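Local coordinates for protein putative P450-like enzyme (Streptomyces himastatinicus ATCC 53653, PDB 5Z9I) that probably acts as a heme-dependent monooxygenase of the cytochrome P450 family in bacterial secondary metabolism, at residues M59-I64 with G288-S293; D67-E72 with N223-S228. The protein carries 1 engineered substitution. All coordinates share one frame; numbering follows the deposited sequence.

Overall arrangement
Contact 1 and contact 2 fasten two neighbouring pieces of the chain between helices 41-48 and 82-93, the B-C region of the P450 fold, to elements that come much later in the sequence. The order is 59-64, 67-72, 223-228, 288-293, so contact 2 is nested inside the loop closed by contact 1. Their centres lie 20 Å apart, yet M59 SD and V71 CG1 pack at 4.3 Å. Contact 1 leans the 59-61 3-10 turn on strand 287-291 of the mixed sheet, whose R289 turns away from it to a heme propionate; contact 2 sets the short helix 68-71 against the start of the long helix 224-255. The region is thus pinned to both sheet and helix.

Contact 1: residues M59-I64 with G288-S293; sequences MRLDPI and GRATNS. With HEM (protoporphyrin IX containing Fe), chain B.
R60 NH2 sits among three oxygens: it makes a weak hydrogen bond of 3.1 Å to T291 O, lies 2.9 Å from N292 OD1, and forms a salt bridge with D305. T291 O comes at the guanidinium edge, whereas N292 OD1 lies over a face at an angle too poor for a hydrogen bond, the guanidinium and amide planes being 50° apart. Extended from CG to NE, the R60 chain reaches across to the strand. N292 has its firmer anchor in K52 O, taken by ND2. Beside the arginine, L61 CD1 touches A290 CB at 3.6 Å, while L61 CD2 lies over one face of the R60 guanidinium, offset toward its rim.

R289 points the other way, to the heme. Its chain bends at chi2 (-56°), and the guanidinium meets a propionate edge-on: NH1 to HEM O1A at 2.9 Å, NH2 to HEM O2A at 3.0 Å. NH1 also reaches G288 O at 3.0 Å, which should fix the turn of the head. An arginine pairing with a heme propionate from this strand is a familiar P450 feature. Strand 287-291 lies between strands 54-55 and 307-310, antiparallel to both.

Contact 2: residues D67-E72 with N223-S228; sequences DEAIVE and NDSQIS
The backbones of A69 and E72 come up against the first turn of helix 224-255, with the CA atoms of E72 and Q226 5.2 Å apart and those of A69 and S225 at 6.7 Å. At the closer point Q226 CA makes a nearly straight C-H...O contact of 3.4 Å with E72 O, the same oxygen that accepts from N229 ND2 one turn further along.

The side-chain bond is S225 OG to E72 OE2, at 3.0 Å. The hydroxyl meets the carboxylate on its anti side, 34° out of the plane. S225 has its CB directed toward 67-72, and OG, anti to the backbone N (chi1 -175°), comes to E72 OE2; A69 O is also near, but at a poor angle, and bonds to N229 ND2 instead. S225 OG accepts in turn from R190 NH1 of helix 173-202. E72, extended beyond CG, crosses Q226 at about a right angle, their CG atoms 4.1 Å apart.

Both helices are capped at their starts. D67 OD2 takes A69 N from above its carboxylate plane. N223 and Q226 form a capping box: N223 OD1 receives Q226 N at 3.0 Å, and Q226 OE1 returns a bond to N223 N.

Replacing E72 with an alanine would probably leave the S225 hydroxyl without its acceptor and Q226 CG without the aliphatic chain packed across it.

The negative charge of E72 may be modestly eased by the nearby start of helix 224-255 and by R190. Hydrogen bonds from S225 and N229 hold the short 68-71 helix, at the position of B', to that start; R190 ties S225 to helix 173-202, on which I70 packs. The result is a mainly polar clasp at the protein surface.

Contact 1: residues M59-I64 with G288-S293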
# COMPACT_ATOMS: atom_id res chain seq x y z
N MET A 59 -12.79 1.57 -13.49
CA MET A 59 -13.72 0.49 -13.82
C MET A 59 -14.73 0.88 -14.90
O MET A 59 -15.32 0.02 -15.56
CB MET A 59 -14.47 0.02 -12.56
CG MET A 59 -15.54 -1.07 -12.81
SD MET A 59 -16.29 -1.74 -11.29
CE MET A 59 -14.82 -2.43 -10.52
N ARG A 60 -14.92 2.18 -15.10
CA ARG A 60 -15.83 2.63 -16.14
C ARG A 60 -15.32 2.20 -17.51
O ARG A 60 -16.08 2.13 -18.47
CB ARG A 60 -16.04 4.15 -16.07
CG ARG A 60 -15.18 4.95 -17.01
CD ARG A 60 -15.68 6.39 -17.11
NE ARG A 60 -14.91 7.16 -18.09
CZ ARG A 60 -13.73 7.70 -17.84
NH1 ARG A 60 -13.17 7.55 -16.64
NH2 ARG A 60 -13.09 8.37 -18.79
N LEU A 61 -14.03 1.88 -17.60
CA LEU A 61 -13.48 1.38 -18.84
C LEU A 61 -13.56 -0.15 -18.92
O LEU A 61 -13.38 -0.71 -19.99
CB LEU A 61 -12.02 1.84 -19.00
CG LEU A 61 -11.75 3.35 -19.06
CD1 LEU A 61 -10.33 3.58 -19.52
CD2 LEU A 61 -12.72 4.10 -19.97
N ASP A 62 -13.83 -0.81 -17.80
CA ASP A 62 -13.64 -2.26 -17.72
C ASP A 62 -14.95 -3.02 -17.65
O ASP A 62 -15.57 -3.07 -16.59
CB ASP A 62 -12.77 -2.63 -16.51
N PRO A 63 -15.35 -3.63 -18.77
CA PRO A 63 -16.51 -4.52 -18.87
C PRO A 63 -16.14 -5.93 -18.42
O PRO A 63 -15.10 -6.44 -18.86
CB PRO A 63 -16.82 -4.52 -20.37
CG PRO A 63 -15.47 -4.33 -21.02
CD PRO A 63 -14.62 -3.54 -20.05
N ILE A 64 -16.91 -6.56 -17.53
CA ILE A 64 -18.14 -6.00 -17.01
C ILE A 64 -17.93 -5.30 -15.66
O ILE A 64 -16.89 -5.48 -15.02
CB ILE A 64 -19.22 -7.08 -16.84
N GLY A 288 -3.43 3.24 -11.41
CA GLY A 288 -4.20 3.33 -12.63
C GLY A 288 -4.98 4.62 -12.72
O GLY A 288 -5.51 5.11 -11.73
N ARG A 289 -5.02 5.17 -13.93
CA ARG A 289 -5.87 6.31 -14.24
C ARG A 289 -6.60 6.05 -15.56
O ARG A 289 -6.15 5.23 -16.37
CB ARG A 289 -5.04 7.60 -14.33
CG ARG A 289 -4.47 8.08 -12.99
CD ARG A 289 -5.57 8.28 -11.95
NE ARG A 289 -5.10 8.97 -10.76
CZ ARG A 289 -4.75 8.37 -9.62
NH1 ARG A 289 -4.81 7.05 -9.51
NH2 ARG A 289 -4.34 9.10 -8.59
N ALA A 290 -7.72 6.74 -15.76
CA ALA A 290 -8.44 6.70 -17.05
C ALA A 290 -8.61 8.11 -17.60
O ALA A 290 -8.98 9.02 -16.87
CB ALA A 290 -9.81 6.02 -16.87
N THR A 291 -8.35 8.33 -18.89
CA THR A 291 -8.44 9.70 -19.40
C THR A 291 -9.88 10.07 -19.76
O THR A 291 -10.60 9.28 -20.37
CB THR A 291 -7.54 9.92 -20.62
OG1 THR A 291 -7.84 8.94 -21.62
CG2 THR A 291 -6.08 9.84 -20.23
N ASN A 292 -10.28 11.28 -19.38
CA ASN A 292 -11.62 11.78 -19.67
C ASN A 292 -11.68 12.50 -21.01
O ASN A 292 -12.72 12.53 -21.65
CB ASN A 292 -12.11 12.71 -18.56
CG ASN A 292 -12.44 11.99 -17.28
OD1 ASN A 292 -12.80 10.81 -17.28
ND2 ASN A 292 -12.32 12.69 -16.17
N SER A 293 -10.56 13.07 -21.42
CA SER A 293 -10.44 13.71 -22.72
C SER A 293 -9.10 13.36 -23.36
O SER A 293 -8.26 12.69 -22.74
CB SER A 293 -10.57 15.23 -22.60
OG SER A 293 -9.41 15.80 -22.01
CHA HEM B . -3.99 5.72 -1.11
CHB HEM B . 0.33 3.83 -0.88
CHC HEM B . -0.50 2.57 3.66
CHD HEM B . -5.01 3.78 3.08
C1A HEM B . -2.72 5.37 -1.40
C2A HEM B . -2.11 5.66 -2.59
C3A HEM B . -0.91 5.11 -2.53
C4A HEM B . -0.79 4.49 -1.31
CMA HEM B . 0.16 5.14 -3.56
CAA HEM B . -2.71 6.46 -3.73
CBA HEM B . -3.31 5.65 -4.86
CGA HEM B . -3.79 6.48 -6.02
O1A HEM B . -4.50 6.00 -6.85
O2A HEM B . -3.49 7.63 -6.16
C1B HEM B . 0.46 3.33 0.41
C2B HEM B . 1.63 2.75 0.87
C3B HEM B . 1.41 2.40 2.13
C4B HEM B . 0.07 2.79 2.44
CMB HEM B . 2.86 2.56 0.08
CAB HEM B . 2.27 1.80 3.13
CBB HEM B . 3.55 1.67 3.01
C1C HEM B . -1.81 2.79 3.92
C2C HEM B . -2.46 2.52 5.08
C3C HEM B . -3.75 2.84 4.89
C4C HEM B . -3.86 3.31 3.61
CMC HEM B . -1.84 1.95 6.29
CAC HEM B . -4.88 2.82 5.80
CBC HEM B . -4.81 2.64 7.08
C1D HEM B . -5.06 4.41 1.88
C2D HEM B . -6.29 4.94 1.39
C3D HEM B . -6.01 5.49 0.24
C4D HEM B . -4.61 5.29 0.03
CMD HEM B . -7.62 4.89 2.04
CAD HEM B . -7.01 6.15 -0.65
CBD HEM B . -7.02 7.64 -0.55
CGD HEM B . -7.87 8.29 -1.59
O1D HEM B . -8.17 7.79 -2.64
O2D HEM B . -8.29 9.38 -1.38
NA HEM B . -1.90 4.64 -0.63
NB HEM B . -0.42 3.34 1.37
NC HEM B . -2.66 3.27 3.04
ND HEM B . -4.09 4.64 1.04
FE HEM B . -2.32 4.13 1.20
O HOH W 1 -2.50 1.90 0.04

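Contact 2: residues D67-E72 with N223-S228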
# COMPACT_ATOMS: atom_id res chain seq x y z
N ASP A 67 -21.62 -4.42 -9.46
CA ASP A 67 -22.82 -3.69 -9.06
C ASP A 67 -22.46 -2.49 -8.20
O ASP A 67 -21.49 -2.52 -7.45
CB ASP A 67 -23.78 -4.61 -8.29
CG ASP A 67 -25.17 -3.98 -8.06
OD1 ASP A 67 -25.97 -3.98 -9.02
OD2 ASP A 67 -25.47 -3.50 -6.94
N GLU A 68 -23.25 -1.43 -8.29
CA GLU A 68 -23.02 -0.21 -7.52
C GLU A 68 -22.92 -0.45 -6.00
O GLU A 68 -22.19 0.27 -5.31
CB GLU A 68 -24.12 0.81 -7.81
CG GLU A 68 -23.91 2.17 -7.12
CD GLU A 68 -22.52 2.77 -7.36
OE1 GLU A 68 -22.01 2.69 -8.50
OE2 GLU A 68 -21.92 3.30 -6.39
N ALA A 69 -23.63 -1.45 -5.48
CA ALA A 69 -23.62 -1.70 -4.03
C ALA A 69 -22.25 -2.22 -3.59
O ALA A 69 -21.83 -2.02 -2.46
CB ALA A 69 -24.73 -2.69 -3.63
N ILE A 70 -21.56 -2.89 -4.51
CA ILE A 70 -20.23 -3.42 -4.23
C ILE A 70 -19.14 -2.33 -4.23
O ILE A 70 -18.13 -2.50 -3.57
CB ILE A 70 -19.84 -4.53 -5.26
CG1 ILE A 70 -20.91 -5.61 -5.32
CG2 ILE A 70 -18.49 -5.17 -4.90
CD1 ILE A 70 -21.07 -6.36 -4.00
N VAL A 71 -19.30 -1.22 -4.95
CA VAL A 71 -18.18 -0.26 -5.03
C VAL A 71 -18.51 1.05 -4.32
O VAL A 71 -17.64 1.90 -4.12
CB VAL A 71 -17.79 0.04 -6.49
CG1 VAL A 71 -17.21 -1.23 -7.17
CG2 VAL A 71 -18.97 0.58 -7.26
N GLU A 72 -19.77 1.17 -3.93
CA GLU A 72 -20.36 2.25 -3.14
C GLU A 72 -19.49 2.71 -2.00
O GLU A 72 -19.26 1.94 -1.09
CB GLU A 72 -21.68 1.74 -2.56
CG GLU A 72 -22.82 2.65 -2.65
CD GLU A 72 -24.05 2.11 -1.97
OE1 GLU A 72 -24.96 2.91 -1.72
OE2 GLU A 72 -24.12 0.89 -1.68
N ASN A 223 -23.97 5.09 4.85
CA ASN A 223 -24.80 3.95 5.16
C ASN A 223 -23.90 2.72 5.39
O ASN A 223 -22.73 2.80 5.20
CB ASN A 223 -25.88 3.72 4.12
CG ASN A 223 -25.33 3.40 2.75
OD1 ASN A 223 -24.39 2.67 2.61
ND2 ASN A 223 -25.96 3.93 1.74
N ASP A 224 -24.45 1.60 5.80
CA ASP A 224 -23.65 0.42 6.11
C ASP A 224 -22.97 -0.21 4.90
O ASP A 224 -21.94 -0.88 5.04
CB ASP A 224 -24.51 -0.63 6.82
CG ASP A 224 -24.95 -0.19 8.20
OD1 ASP A 224 -24.45 0.85 8.68
OD2 ASP A 224 -25.77 -0.90 8.82
N SER A 225 -23.51 0.00 3.71
CA SER A 225 -22.89 -0.58 2.52
C SER A 225 -21.59 0.17 2.18
O SER A 225 -20.55 -0.45 1.95
CB SER A 225 -23.85 -0.56 1.33
OG SER A 225 -23.26 -1.23 0.22
N GLN A 226 -21.67 1.50 2.18
CA GLN A 226 -20.51 2.39 2.04
C GLN A 226 -19.46 2.13 3.12
O GLN A 226 -18.27 2.06 2.83
CB GLN A 226 -20.94 3.86 2.11
CG GLN A 226 -21.75 4.37 0.93
CD GLN A 226 -22.30 5.78 1.19
OE1 GLN A 226 -22.96 6.02 2.20
NE2 GLN A 226 -22.02 6.71 0.27
N ILE A 227 -19.92 2.03 4.37
CA ILE A 227 -19.04 1.79 5.50
C ILE A 227 -18.29 0.47 5.29
O ILE A 227 -17.08 0.42 5.42
CB ILE A 227 -19.82 1.79 6.82
CG1 ILE A 227 -20.31 3.21 7.14
CG2 ILE A 227 -18.96 1.25 7.96
CD1 ILE A 227 -21.19 3.30 8.36
N SER A 228 -19.02 -0.57 4.91
CA SER A 228 -18.42 -1.89 4.64
C SER A 228 -17.38 -1.85 3.52
O SER A 228 -16.34 -2.49 3.64
CB SER A 228 -19.51 -2.91 4.28
OG SER A 228 -20.43 -3.05 5.36